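Tol-Pal system protein TolB (Acinetobacter baumannii, PDB 7MX5) probably acts as the periplasmic component of the Tol-Pal system, which is thought to support outer membrane invagination during cell division and outer membrane integrity. Local coordinates at residues G27-P30 / I31-D35. Residues are numbered along the deposited sequence; the frame is centred on the assembly and turned at random.
Sequences GLYP and IVETD
Leu28, Tyr29 and Pro30 offer their carbonyl oxygens to the residues of the next turn, forming the first turn of helix 29-37, the helix of a beta-alpha-beta unit between strands 16-19 and 43-45 in the TolB amino-terminal domain. Leu28 O accepts from Val32 N at 3.2 Å in the carbonyl plane, and also receives a weak bond from Ile31 N. Tyr29 O takes the straighter bond from Glu33 N (2.8 Å, N-H...O angle 169°). At the amino end, the carboxylate of Asp25 accepts from Gly27 N and, weakly, from Leu28 N and Tyr29 N.

On the buried side, Leu28 CD1 rests on Val32 CG2 at 3.7 Å, and both side chains continue onto helix 110-126. Pro30 CD lies over one face of the Tyr29 ring, displaced toward its rim, and the ring runs beside the extended Glu33 side chain, its plane only 11° from that of the carboxylate; Glu33 OE1 is hydrogen-bonded to Ser46 OG. Pro30 O has two donors, Thr34 N at 2.9 Å and the Thr34 hydroxyl, which arrive from opposite faces of the carbonyl plane. With Thr34 OG1 beside its own backbone N (chi1 -51°), the hydroxyl folds back along the helix and donates to Pro30 O at 2.6 Å.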
loop_
_atom_site.group_PDB
_atom_site.type_symbol
_atom_site.label_atom_id
_atom_site.label_comp_id
_atom_site.label_asym_id
_atom_site.label_seq_id
_atom_site.Cartn_x
_atom_site.Cartn_y
_atom_site.Cartn_z
ATOM N N GLY A 27 -19.809 -17.827 0.134
ATOM C CA GLY A 27 -18.829 -17.238 -0.754
ATOM C C GLY A 27 -17.630 -16.673 -0.030
ATOM O O GLY A 27 -16.891 -15.869 -0.609
ATOM N N LEU A 28 -17.416 -17.076 1.223
ATOM C CA LEU A 28 -16.376 -16.500 2.066
ATOM C C LEU A 28 -15.029 -17.174 1.837
ATOM O O LEU A 28 -14.020 -16.498 1.610
ATOM C CB LEU A 28 -16.791 -16.615 3.536
ATOM C CG LEU A 28 -16.083 -15.801 4.622
ATOM C CD1 LEU A 28 -14.811 -16.486 5.109
ATOM C CD2 LEU A 28 -15.783 -14.405 4.127
ATOM N N TYR A 29 -14.998 -18.504 1.901
ATOM C CA TYR A 29 -13.725 -19.213 1.855
ATOM C C TYR A 29 -12.957 -19.061 0.540
ATOM O O TYR A 29 -11.715 -19.087 0.598
ATOM C CB TYR A 29 -13.948 -20.696 2.211
ATOM C CG TYR A 29 -14.308 -21.621 1.065
ATOM C CD1 TYR A 29 -13.326 -22.188 0.260
ATOM C CD2 TYR A 29 -15.631 -21.953 0.811
ATOM C CE1 TYR A 29 -13.656 -23.037 -0.779
ATOM C CE2 TYR A 29 -15.970 -22.800 -0.224
ATOM C CZ TYR A 29 -14.981 -23.339 -1.016
ATOM O OH TYR A 29 -15.318 -24.186 -2.046
ATOM N N PRO A 30 -13.579 -18.914 -0.640
ATOM C CA PRO A 30 -12.760 -18.627 -1.830
ATOM C C PRO A 30 -11.994 -17.322 -1.720
ATOM O O PRO A 30 -10.870 -17.227 -2.228
ATOM C CB PRO A 30 -13.781 -18.588 -2.976
ATOM C CG PRO A 30 -14.983 -19.267 -2.471
ATOM C CD PRO A 30 -14.997 -19.116 -0.990
ATOM N N ILE A 31 -12.570 -16.313 -1.064
ATOM C CA ILE A 31 -11.847 -15.067 -0.831
ATOM C C ILE A 31 -10.657 -15.306 0.091
ATOM O O ILE A 31 -9.564 -14.770 -0.129
ATOM C CB ILE A 31 -12.800 -13.999 -0.264
ATOM C CG1 ILE A 31 -13.848 -13.609 -1.307
ATOM C CG2 ILE A 31 -12.022 -12.775 0.200
ATOM C CD1 ILE A 31 -14.967 -12.750 -0.757
ATOM N N VAL A 32 -10.848 -16.121 1.132
ATOM C CA VAL A 32 -9.751 -16.431 2.044
ATOM C C VAL A 32 -8.665 -17.221 1.325
ATOM O O VAL A 32 -7.470 -16.937 1.473
ATOM C CB VAL A 32 -10.281 -17.189 3.274
ATOM C CG1 VAL A 32 -9.130 -17.622 4.170
ATOM C CG2 VAL A 32 -11.269 -16.326 4.043
ATOM N N GLU A 33 -9.061 -18.222 0.535
ATOM C CA GLU A 33 -8.090 -18.992 -0.234
ATOM C C GLU A 33 -7.345 -18.115 -1.231
ATOM O O GLU A 33 -6.158 -18.340 -1.492
ATOM C CB GLU A 33 -8.794 -20.145 -0.952
ATOM C CG GLU A 33 -7.889 -20.993 -1.830
ATOM C CD GLU A 33 -8.660 -22.036 -2.613
ATOM O OE1 GLU A 33 -9.881 -22.165 -2.386
ATOM O OE2 GLU A 33 -8.048 -22.726 -3.455
ATOM N N THR A 34 -8.019 -17.106 -1.788
ATOM C CA THR A 34 -7.353 -16.194 -2.711
ATOM C C THR A 34 -6.394 -15.267 -1.975
ATOM O O THR A 34 -5.299 -14.976 -2.471
ATOM C CB THR A 34 -8.390 -15.384 -3.489
ATOM O OG1 THR A 34 -9.358 -16.271 -4.064
ATOM C CG2 THR A 34 -7.719 -14.582 -4.594
ATOM N N ASP A 35 -6.787 -14.792 -0.791
ATOM C CA ASP A 35 -5.908 -13.928 -0.009
ATOM C C ASP A 35 -4.642 -14.667 0.403
ATOM O O ASP A 35 -3.529 -14.152 0.249
ATOM C CB ASP A 35 -6.646 -13.403 1.223
ATOM C CG ASP A 35 -7.729 -12.402 0.877
ATOM O OD1 ASP A 35 -7.644 -11.773 -0.199
ATOM O OD2 ASP A 35 -8.666 -12.241 1.687
#